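Local coordinates for protein glutathione transferase gst1-6 (Anopheles dirus, PDB 1V2A) that probably conjugates the thiol of glutathione to electrophilic compounds such as organic halides, working as a homodimeric Delta-class glutathione transferase in detoxification, at residues Y3-I8 with S14-A19; K29-H34 with H49-L54; V61-A66 with F98-L103. All blocks are in the same frame, centred on the assembly; numbering follows the deposited sequence.

Contact 1 (Y3-I8 with S14-A19)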
loop_
_atom_site.group_PDB
_atom_site.type_symbol
_atom_site.label_atom_id
_atom_site.label_comp_id
_atom_site.label_asym_id
_atom_site.label_seq_id
_atom_site.Cartn_x
_atom_site.Cartn_y
_atom_site.Cartn_z
ATOM N N TYR B 3 0.377 21.725 -1.397
ATOM C CA TYR B 3 0.470 20.531 -0.577
ATOM C C TYR B 3 -0.486 20.597 0.608
ATOM O O TYR B 3 -0.143 21.126 1.666
ATOM C CB TYR B 3 1.911 20.359 -0.080
ATOM C CG TYR B 3 2.165 19.050 0.629
ATOM C CD1 TYR B 3 2.057 17.834 -0.049
ATOM C CD2 TYR B 3 2.520 19.022 1.979
ATOM C CE1 TYR B 3 2.301 16.619 0.600
ATOM C CE2 TYR B 3 2.765 17.815 2.639
ATOM C CZ TYR B 3 2.656 16.619 1.942
ATOM O OH TYR B 3 2.919 15.431 2.583
ATOM N N TYR B 4 -1.693 20.074 0.425
ATOM C CA TYR B 4 -2.670 20.061 1.508
ATOM C C TYR B 4 -2.143 19.057 2.515
ATOM O O TYR B 4 -1.815 17.924 2.157
ATOM C CB TYR B 4 -4.037 19.656 0.974
ATOM C CG TYR B 4 -4.499 20.604 -0.102
ATOM C CD1 TYR B 4 -4.052 20.467 -1.416
ATOM C CD2 TYR B 4 -5.295 21.703 0.214
ATOM C CE1 TYR B 4 -4.378 21.406 -2.389
ATOM C CE2 TYR B 4 -5.628 22.648 -0.747
ATOM C CZ TYR B 4 -5.167 22.498 -2.044
ATOM O OH TYR B 4 -5.481 23.447 -2.981
ATOM N N TYR B 5 -2.050 19.474 3.773
ATOM C CA TYR B 5 -1.488 18.603 4.788
ATOM C C TYR B 5 -1.667 19.135 6.211
ATOM O O TYR B 5 -2.352 20.132 6.459
ATOM C CB TYR B 5 0.013 18.487 4.544
ATOM C CG TYR B 5 0.725 19.705 5.058
ATOM C CD1 TYR B 5 1.691 19.600 6.048
ATOM C CD2 TYR B 5 0.333 20.983 4.652
ATOM C CE1 TYR B 5 2.241 20.735 6.638
ATOM C CE2 TYR B 5 0.875 22.125 5.234
ATOM C CZ TYR B 5 1.824 21.992 6.232
ATOM O OH TYR B 5 2.318 23.109 6.870
ATOM N N SER B 6 -0.996 18.445 7.129
ATOM C CA SER B 6 -0.957 18.780 8.542
ATOM C C SER B 6 0.171 17.960 9.149
ATOM O O SER B 6 0.150 16.737 9.077
ATOM C CB SER B 6 -2.265 18.423 9.231
ATOM O OG SER B 6 -2.157 18.696 10.617
ATOM N N LEU B 7 1.151 18.634 9.738
ATOM C CA LEU B 7 2.295 17.969 10.358
ATOM C C LEU B 7 1.930 16.972 11.447
ATOM O O LEU B 7 2.779 16.201 11.885
ATOM C CB LEU B 7 3.256 19.001 10.953
ATOM C CG LEU B 7 4.168 19.723 9.965
ATOM C CD1 LEU B 7 5.053 20.710 10.707
ATOM C CD2 LEU B 7 5.012 18.689 9.224
ATOM N N ILE B 8 0.684 16.998 11.905
ATOM C CA ILE B 8 0.262 16.068 12.938
ATOM C C ILE B 8 0.005 14.719 12.282
ATOM O O ILE B 8 0.088 13.667 12.927
ATOM C CB ILE B 8 -1.024 16.547 13.649
ATOM C CG1 ILE B 8 -0.746 17.821 14.451
ATOM C CG2 ILE B 8 -1.503 15.482 14.621
ATOM C CD1 ILE B 8 -0.319 19.024 13.619
ATOM N N SER B 14 6.086 12.574 5.066
ATOM C CA SER B 14 6.979 11.978 4.075
ATOM C C SER B 14 7.363 12.976 2.982
ATOM O O SER B 14 8.546 13.188 2.720
ATOM C CB SER B 14 6.319 10.750 3.434
ATOM O OG SER B 14 6.009 9.774 4.411
ATOM N N ALA B 15 6.358 13.575 2.349
ATOM C CA ALA B 15 6.577 14.545 1.276
ATOM C C ALA B 15 7.312 15.796 1.773
ATOM O O ALA B 15 8.063 16.427 1.025
ATOM C CB ALA B 15 5.242 14.928 0.644
ATOM N N ILE B 16 7.084 16.154 3.032
ATOM C CA ILE B 16 7.745 17.304 3.636
ATOM C C ILE B 16 9.249 17.019 3.727
ATOM O O ILE B 16 10.073 17.795 3.250
ATOM C CB ILE B 16 7.206 17.573 5.066
ATOM C CG1 ILE B 16 5.740 18.009 5.003
ATOM C CG2 ILE B 16 8.059 18.623 5.758
ATOM C CD1 ILE B 16 5.487 19.258 4.176
ATOM N N LEU B 17 9.602 15.902 4.348
ATOM C CA LEU B 17 11.001 15.534 4.498
ATOM C C LEU B 17 11.671 15.359 3.138
ATOM O O LEU B 17 12.736 15.921 2.872
ATOM C CB LEU B 17 11.113 14.242 5.317
ATOM C CG LEU B 17 11.573 14.323 6.782
ATOM C CD1 LEU B 17 11.310 15.687 7.359
ATOM C CD2 LEU B 17 10.871 13.242 7.593
ATOM N N LEU B 18 11.042 14.574 2.274
ATOM C CA LEU B 18 11.585 14.333 0.948
ATOM C C LEU B 18 11.817 15.681 0.265
ATOM O O LEU B 18 12.878 15.915 -0.313
ATOM C CB LEU B 18 10.607 13.472 0.144
ATOM C CG LEU B 18 10.982 13.009 -1.265
ATOM C CD1 LEU B 18 10.879 14.182 -2.232
ATOM C CD2 LEU B 18 12.377 12.407 -1.260
ATOM N N ALA B 19 10.830 16.569 0.355
ATOM C CA ALA B 19 10.933 17.888 -0.257
ATOM C C ALA B 19 12.214 18.604 0.152
ATOM O O ALA B 19 12.905 19.188 -0.689
ATOM C CB ALA B 19 9.722 18.740 0.119
HETATM O O HOH W 1 3.837 12.821 2.365
#

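Contact 2 (K29-H34 with H49-L54). With GTS (glutathione sulfonic acid), chain F.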
loop_
_atom_site.group_PDB
_atom_site.type_symbol
_atom_site.label_atom_id
_atom_site.label_comp_id
_atom_site.label_asym_id
_atom_site.label_seq_id
_atom_site.Cartn_x
_atom_site.Cartn_y
_atom_site.Cartn_z
ATOM N N LYS B 29 -0.355 24.077 2.586
ATOM C CA LYS B 29 -1.729 24.488 2.820
ATOM C C LYS B 29 -2.327 23.694 3.976
ATOM O O LYS B 29 -2.975 22.670 3.766
ATOM C CB LYS B 29 -2.551 24.286 1.548
ATOM C CG LYS B 29 -2.096 25.172 0.397
ATOM C CD LYS B 29 -3.071 25.126 -0.755
ATOM C CE LYS B 29 -2.742 26.188 -1.795
ATOM N NZ LYS B 29 -3.698 26.145 -2.950
ATOM N N LYS B 30 -2.094 24.161 5.197
ATOM C CA LYS B 30 -2.616 23.471 6.364
ATOM C C LYS B 30 -4.075 23.150 6.122
ATOM O O LYS B 30 -4.872 24.019 5.783
ATOM C CB LYS B 30 -2.434 24.317 7.630
ATOM C CG LYS B 30 -1.003 24.286 8.150
ATOM C CD LYS B 30 -0.808 25.034 9.467
ATOM C CE LYS B 30 0.664 24.969 9.876
ATOM N NZ LYS B 30 0.992 25.688 11.144
ATOM N N THR B 31 -4.409 21.878 6.288
ATOM C CA THR B 31 -5.754 21.402 6.043
ATOM C C THR B 31 -6.316 20.598 7.203
ATOM O O THR B 31 -5.659 19.700 7.723
ATOM C CB THR B 31 -5.775 20.497 4.799
ATOM O OG1 THR B 31 -5.183 21.190 3.692
ATOM C CG2 THR B 31 -7.199 20.084 4.459
ATOM N N ASN B 32 -7.538 20.927 7.602
ATOM C CA ASN B 32 -8.214 20.202 8.666
ATOM C C ASN B 32 -9.238 19.358 7.926
ATOM O O ASN B 32 -10.352 19.811 7.673
ATOM C CB ASN B 32 -8.920 21.164 9.624
ATOM C CG ASN B 32 -9.778 20.440 10.643
ATOM O OD1 ASN B 32 -10.652 19.659 10.285
ATOM N ND2 ASN B 32 -9.531 20.698 11.922
ATOM N N VAL B 33 -8.848 18.138 7.568
ATOM C CA VAL B 33 -9.723 17.237 6.827
ATOM C C VAL B 33 -11.013 16.892 7.544
ATOM O O VAL B 33 -11.870 16.205 6.992
ATOM C CB VAL B 33 -8.999 15.922 6.456
ATOM C CG1 VAL B 33 -7.970 16.190 5.385
ATOM C CG2 VAL B 33 -8.338 15.317 7.688
ATOM N N HIS B 34 -11.158 17.364 8.775
ATOM C CA HIS B 34 -12.380 17.101 9.521
ATOM C C HIS B 34 -13.382 18.225 9.270
ATOM O O HIS B 34 -14.592 18.011 9.326
ATOM C CB HIS B 34 -12.078 16.976 11.014
ATOM C CG HIS B 34 -11.145 15.855 11.345
ATOM N ND1 HIS B 34 -9.850 15.802 10.877
ATOM C CD2 HIS B 34 -11.318 14.743 12.099
ATOM C CE1 HIS B 34 -9.264 14.708 11.327
ATOM N NE2 HIS B 34 -10.131 14.048 12.072
ATOM N N HIS B 49 -10.636 12.878 -0.691
ATOM C CA HIS B 49 -10.426 13.939 0.285
ATOM C C HIS B 49 -9.632 13.486 1.503
ATOM O O HIS B 49 -10.135 13.462 2.623
ATOM C CB HIS B 49 -11.770 14.567 0.708
ATOM C CG HIS B 49 -12.745 13.600 1.309
ATOM N ND1 HIS B 49 -12.545 12.997 2.533
ATOM C CD2 HIS B 49 -13.939 13.146 0.858
ATOM C CE1 HIS B 49 -13.573 12.216 2.811
ATOM N NE2 HIS B 49 -14.432 12.287 1.811
ATOM N N THR B 50 -8.379 13.123 1.261
ATOM C CA THR B 50 -7.485 12.699 2.323
ATOM C C THR B 50 -6.184 13.451 2.131
ATOM O O THR B 50 -5.842 13.816 1.014
ATOM C CB THR B 50 -7.159 11.208 2.237
ATOM O OG1 THR B 50 -6.312 10.973 1.104
ATOM C CG2 THR B 50 -8.432 10.392 2.095
ATOM N N ILE B 51 -5.476 13.713 3.224
ATOM C CA ILE B 51 -4.192 14.388 3.134
ATOM C C ILE B 51 -3.161 13.325 3.478
ATOM O O ILE B 51 -3.430 12.421 4.273
ATOM C CB ILE B 51 -4.089 15.578 4.118
ATOM C CG1 ILE B 51 -4.492 15.144 5.527
ATOM C CG2 ILE B 51 -4.971 16.708 3.646
ATOM C CD1 ILE B 51 -4.520 16.289 6.542
ATOM N N PRO B 52 -1.964 13.413 2.895
ATOM C CA PRO B 52 -1.511 14.436 1.957
ATOM C C PRO B 52 -2.115 14.374 0.561
ATOM O O PRO B 52 -2.452 13.307 0.064
ATOM C CB PRO B 52 -0.008 14.217 1.933
ATOM C CG PRO B 52 0.088 12.734 2.061
ATOM C CD PRO B 52 -0.901 12.422 3.143
ATOM N N THR B 53 -2.234 15.544 -0.059
ATOM C CA THR B 53 -2.748 15.690 -1.418
ATOM C C THR B 53 -1.879 16.744 -2.084
ATOM O O THR B 53 -1.829 17.882 -1.623
ATOM C CB THR B 53 -4.200 16.190 -1.449
ATOM O OG1 THR B 53 -5.071 15.162 -0.973
ATOM C CG2 THR B 53 -4.608 16.546 -2.867
ATOM N N LEU B 54 -1.197 16.362 -3.159
ATOM C CA LEU B 54 -0.321 17.271 -3.891
ATOM C C LEU B 54 -1.014 17.759 -5.165
ATOM O O LEU B 54 -1.915 17.096 -5.667
ATOM C CB LEU B 54 0.977 16.543 -4.258
ATOM C CG LEU B 54 2.054 17.285 -5.059
ATOM C CD1 LEU B 54 2.640 18.396 -4.209
ATOM C CD2 LEU B 54 3.156 16.315 -5.487
HETATM N N1 GTS F . -2.801 6.218 2.719
HETATM C CA1 GTS F . -2.993 7.634 2.856
HETATM C C1 GTS F . -1.652 8.251 2.548
HETATM O O11 GTS F . -1.652 9.351 2.027
HETATM O O12 GTS F . -0.611 7.629 2.807
HETATM C CB1 GTS F . -3.469 7.905 4.265
HETATM C CG1 GTS F . -3.730 9.393 4.568
HETATM C CD1 GTS F . -4.877 9.578 5.549
HETATM O OE1 GTS F . -5.511 8.616 6.013
HETATM N N2 GTS F . -5.113 10.851 5.859
HETATM C CA2 GTS F . -6.175 11.215 6.804
HETATM C C2 GTS F . -7.256 11.950 6.086
HETATM O O2 GTS F . -6.978 12.800 5.231
HETATM C CB2 GTS F . -5.733 12.143 7.930
HETATM S SG2 GTS F . -4.454 11.562 9.093
HETATM O O1S GTS F . -3.221 11.238 8.452
HETATM O O2S GTS F . -4.248 12.627 10.006
HETATM O O3S GTS F . -4.910 10.397 9.798
HETATM N N3 GTS F . -8.484 11.618 6.456
HETATM C CA3 GTS F . -9.624 12.253 5.860
HETATM C C3 GTS F . -10.623 11.255 5.398
HETATM O O31 GTS F . -11.638 11.713 4.893
HETATM O O32 GTS F . -10.375 10.050 5.562
#

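Contact 3 (V61-A66 with F98-L103). With GTS (glutathione sulfonic acid), chain F.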
loop_
_atom_site.group_PDB
_atom_site.type_symbol
_atom_site.label_atom_id
_atom_site.label_comp_id
_atom_site.label_asym_id
_atom_site.label_seq_id
_atom_site.Cartn_x
_atom_site.Cartn_y
_atom_site.Cartn_z
ATOM N N VAL B 61 -2.310 14.615 -7.100
ATOM C CA VAL B 61 -1.741 13.350 -6.628
ATOM C C VAL B 61 -1.974 13.091 -5.139
ATOM O O VAL B 61 -1.712 13.959 -4.310
ATOM C CB VAL B 61 -0.213 13.310 -6.862
ATOM C CG1 VAL B 61 0.332 11.966 -6.464
ATOM C CG2 VAL B 61 0.103 13.605 -8.328
ATOM N N TRP B 62 -2.472 11.909 -4.782
ATOM C CA TRP B 62 -2.649 11.631 -3.364
ATOM C C TRP B 62 -2.127 10.259 -2.986
ATOM O O TRP B 62 -1.832 9.441 -3.851
ATOM C CB TRP B 62 -4.102 11.864 -2.911
ATOM C CG TRP B 62 -5.124 10.852 -3.290
ATOM C CD1 TRP B 62 -5.522 9.775 -2.554
ATOM C CD2 TRP B 62 -5.942 10.859 -4.465
ATOM N NE1 TRP B 62 -6.548 9.118 -3.193
ATOM C CE2 TRP B 62 -6.828 9.766 -4.368
ATOM C CE3 TRP B 62 -6.025 11.697 -5.585
ATOM C CZ2 TRP B 62 -7.769 9.472 -5.355
ATOM C CZ3 TRP B 62 -6.962 11.407 -6.567
ATOM C CH2 TRP B 62 -7.824 10.308 -6.442
ATOM N N GLU B 63 -1.999 10.035 -1.682
ATOM C CA GLU B 63 -1.430 8.824 -1.100
ATOM C C GLU B 63 0.029 9.235 -0.960
ATOM O O GLU B 63 0.747 9.346 -1.961
ATOM C CB GLU B 63 -1.504 7.597 -2.026
ATOM C CG GLU B 63 -2.826 6.826 -2.063
ATOM C CD GLU B 63 -3.237 6.256 -0.715
ATOM O OE1 GLU B 63 -2.376 5.737 0.030
ATOM O OE2 GLU B 63 -4.441 6.316 -0.411
ATOM N N SER B 64 0.444 9.477 0.277
ATOM C CA SER B 64 1.800 9.880 0.604
ATOM C C SER B 64 2.844 9.135 -0.220
ATOM O O SER B 64 3.895 9.676 -0.568
ATOM C CB SER B 64 2.053 9.636 2.101
ATOM O OG SER B 64 1.946 8.254 2.442
ATOM N N TYR B 65 2.549 7.884 -0.525
ATOM C CA TYR B 65 3.472 7.058 -1.286
ATOM C C TYR B 65 3.499 7.433 -2.760
ATOM O O TYR B 65 4.556 7.428 -3.385
ATOM C CB TYR B 65 3.093 5.589 -1.131
ATOM C CG TYR B 65 2.913 5.189 0.307
ATOM C CD1 TYR B 65 1.692 5.351 0.945
ATOM C CD2 TYR B 65 3.976 4.674 1.043
ATOM C CE1 TYR B 65 1.532 5.009 2.291
ATOM C CE2 TYR B 65 3.825 4.329 2.394
ATOM C CZ TYR B 65 2.602 4.505 3.006
ATOM O OH TYR B 65 2.460 4.224 4.343
ATOM N N ALA B 66 2.337 7.750 -3.309
ATOM C CA ALA B 66 2.256 8.128 -4.708
ATOM C C ALA B 66 2.875 9.518 -4.859
ATOM O O ALA B 66 3.575 9.782 -5.832
ATOM C CB ALA B 66 0.795 8.118 -5.183
ATOM N N PHE B 98 4.868 -2.710 2.944
ATOM C CA PHE B 98 4.983 -3.243 4.291
ATOM C C PHE B 98 4.517 -2.129 5.234
ATOM O O PHE B 98 3.825 -2.368 6.224
ATOM C CB PHE B 98 6.449 -3.579 4.586
ATOM C CG PHE B 98 6.751 -3.731 6.047
ATOM C CD1 PHE B 98 6.336 -4.860 6.743
ATOM C CD2 PHE B 98 7.432 -2.731 6.734
ATOM C CE1 PHE B 98 6.598 -4.990 8.104
ATOM C CE2 PHE B 98 7.696 -2.852 8.084
ATOM C CZ PHE B 98 7.281 -3.979 8.774
ATOM N N ASP B 99 4.893 -0.903 4.891
ATOM C CA ASP B 99 4.553 0.268 5.681
ATOM C C ASP B 99 3.066 0.543 5.725
ATOM O O ASP B 99 2.452 0.559 6.795
ATOM C CB ASP B 99 5.272 1.495 5.117
ATOM C CG ASP B 99 5.173 2.695 6.028
ATOM O OD1 ASP B 99 5.528 2.567 7.214
ATOM O OD2 ASP B 99 4.744 3.768 5.563
ATOM N N ILE B 100 2.479 0.759 4.558
ATOM C CA ILE B 100 1.071 1.072 4.497
ATOM C C ILE B 100 0.169 -0.067 4.942
ATOM O O ILE B 100 -0.819 0.172 5.645
ATOM C CB ILE B 100 0.653 1.523 3.073
ATOM C CG1 ILE B 100 -0.763 2.090 3.122
ATOM C CG2 ILE B 100 0.716 0.357 2.092
ATOM C CD1 ILE B 100 -1.291 2.583 1.789
ATOM N N GLY B 101 0.506 -1.297 4.547
ATOM C CA GLY B 101 -0.322 -2.436 4.894
ATOM C C GLY B 101 0.065 -3.312 6.074
ATOM O O GLY B 101 -0.686 -4.213 6.439
ATOM N N THR B 102 1.219 -3.079 6.682
ATOM C CA THR B 102 1.603 -3.917 7.807
ATOM C C THR B 102 1.889 -3.135 9.072
ATOM O O THR B 102 1.122 -3.203 10.028
ATOM C CB THR B 102 2.842 -4.771 7.478
ATOM O OG1 THR B 102 2.548 -5.625 6.366
ATOM C CG2 THR B 102 3.245 -5.625 8.683
ATOM N N LEU B 103 2.983 -2.378 9.064
ATOM C CA LEU B 103 3.399 -1.607 10.232
ATOM C C LEU B 103 2.514 -0.435 10.606
ATOM O O LEU B 103 2.028 -0.368 11.728
ATOM C CB LEU B 103 4.841 -1.123 10.054
ATOM C CG LEU B 103 5.514 -0.413 11.240
ATOM C CD1 LEU B 103 5.207 -1.122 12.550
ATOM C CD2 LEU B 103 7.010 -0.381 11.007
HETATM N N1 GTS F . -2.801 6.218 2.719
HETATM C CA1 GTS F . -2.993 7.634 2.856
HETATM C C1 GTS F . -1.652 8.251 2.548
HETATM O O11 GTS F . -1.652 9.351 2.027
HETATM O O12 GTS F . -0.611 7.629 2.807
HETATM C CB1 GTS F . -3.469 7.905 4.265
HETATM C CG1 GTS F . -3.730 9.393 4.568
HETATM C CD1 GTS F . -4.877 9.578 5.549
HETATM O OE1 GTS F . -5.511 8.616 6.013
HETATM N N2 GTS F . -5.113 10.851 5.859
HETATM C CA2 GTS F . -6.175 11.215 6.804
HETATM C C2 GTS F . -7.256 11.950 6.086
HETATM O O2 GTS F . -6.978 12.800 5.231
HETATM C CB2 GTS F . -5.733 12.143 7.930
HETATM S SG2 GTS F . -4.454 11.562 9.093
HETATM O O1S GTS F . -3.221 11.238 8.452
HETATM O O2S GTS F . -4.248 12.627 10.006
HETATM O O3S GTS F . -4.910 10.397 9.798
HETATM N N3 GTS F . -8.484 11.618 6.456
HETATM C CA3 GTS F . -9.624 12.253 5.860
HETATM C C3 GTS F . -10.623 11.255 5.398
HETATM O O31 GTS F . -11.638 11.713 4.893
HETATM O O32 GTS F . -10.375 10.050 5.562
#

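Contact 1 (Y3-I8 with S14-A19)
Tyr3 packs its ring obliquely against Ala15 and Ile16, joining the first strand of the thioredoxin-like domain to the helix that follows it. The side chain leaves strand 2-5 with CB aimed at the helix and CG anti to the backbone N (chi1 -172°), which carries the ring out to the helix. Tyr3 CD2 lies 3.7 Å from Ile16 CD1, and farther out Tyr3 CE2 comes closer to the same methyl, 3.4 Å. Tyr3 CE1 meets Ala15 CB at 3.4 Å. At the tip, Tyr3 OH is 3.1 Å from Ala15 CB and hydrogen-bonds to the carbonyl of Cys12. A water donates to Tyr3 OH over 2.8 Å and accepts from Ala15 N, tying the phenol to the helix backbone. Ile16 CD1 also touches the Tyr5 ring, 4.2 Å from Tyr5 CD1, while Ile16 CG1 packs on Leu7 CD2. The buried contact belongs to the beta-alpha-beta unit of strand 2-5, helix 13-22 and strand 27-30; helix 64-75 covers Ala15 through Ile67, and helix 191-206 packs on Leu7 through Phe194.

Contact 2 (K29-H34 with H49-L54)
Val33 and Ile51 meet tip to tip in the glutathione site of the thioredoxin-like domain, where the loop after strand 27-30 faces the loop carrying the cis-proline, Pro52. The tight part is a small apolar cluster. Val33 CG1 lies 3.5 Å from Ile51 CG2 and 3.6 Å from Ile51 CD1, so that one valine methyl touches both branches of the isoleucine. With chi1 at 50°, Ile51 CG1 stands between its backbone N and carbonyl carbon, while CG2 takes the place beside the N; both branches can thus reach the valine. Tyr4 and Leu42 pack on Ile51 as well.

The looser side is that of the partly exposed Thr31 and His49. Thr31 slides past Ile51 in the opposite direction and touches more lightly, its CB 4.0 Å from Ile51 CG2. Val33 comes no nearer to His49 than 4.4 Å, from Val33 CG1 to His49 O; the imidazole approaches a carboxylate oxygen of the bound glutathione sulfonic acid, but too closely in the model for the detail to be trusted. The ligand lies along the backbone of Ile51, whose NH and carbonyl both bind it, in the antiparallel pairing with the residue before the cis-proline that is a hallmark of glutathione transferases. Ile51 N donates to ligand O2 over 2.7 Å with an N-H...O angle of 156°, and ligand N2 returns a bond to Ile51 O over 2.8 Å with an N-H...O angle of 160°. Beside them, Val33 CG1 approaches the same ligand O2 to 3.5 Å.

Contact 3 (V61-A66 with F98-L103)
The hydroxyl of Tyr65 donates a hydrogen bond of 2.6 Å to Asp99 OD2, linking the start of helix 64-75 in the thioredoxin-like domain to helix 86-115 of the all-helical C-terminal domain. The carboxylate oxygen lies at the ring edge, in its plane, yet the hydroxyl meets it from above the carboxylate plane, and the two planes stand 65° apart. Thr160 holds the other oxygen, Asp99 OD1, so both ends of this buried carboxylate have a partner.

Ile100 crosses the same ring obliquely: its CB is 3.6 Å from Tyr65 CZ, and its CD1 lies 3.8 Å from Tyr65 CE1. Ile100 CG1 is anti to the backbone N (chi1 -169°), and the chain continues extended, carrying CD1 on to Glu63 OE1. Phe97 of the second subunit stacks with Tyr65 and packs on Glu63 and Ile100, so the contact lies at the dimer interface.

Glu63 and Ser64 turn to the bound glutathione sulfonic acid and grip the amino-acid end of its gamma-glutamyl part, a role that this Glu-Ser pair commonly plays in glutathione transferases. Glu63 is the N-cap residue, and its bent side chain brings OE1 within 2.8 Å of the ligand amino nitrogen N1, which donates to it. The ligand carboxylate sits at the helix start, where the helix dipole would favour its negative charge. Ser64 N donates to O11 over 2.7 Å with an N-H...O angle of 165°, and Ser64 OG donates to O12, also over 2.7 Å.

The three contacts follow one another along the chain, each closing before the next opens, and all reach the four-stranded mixed sheet of the N-terminal domain. Contacts 1 and 2 have centres about 10 Å apart and touch directly, since strand 2-5 lies between strands 27-30 and 53-56. Contact 3 lies about 15 Å from contact 2, centre to centre, and meets it where strands 53-56 and 59-62 pair; its nearest atoms stay about 5 Å from contact 1. Contacts 2 and 3 hold different portions of the same ligand, while contact 3 alone joins the two domains and reaches the second subunit. The glutathione site thereby connects the sheet with the domain and dimer interfaces.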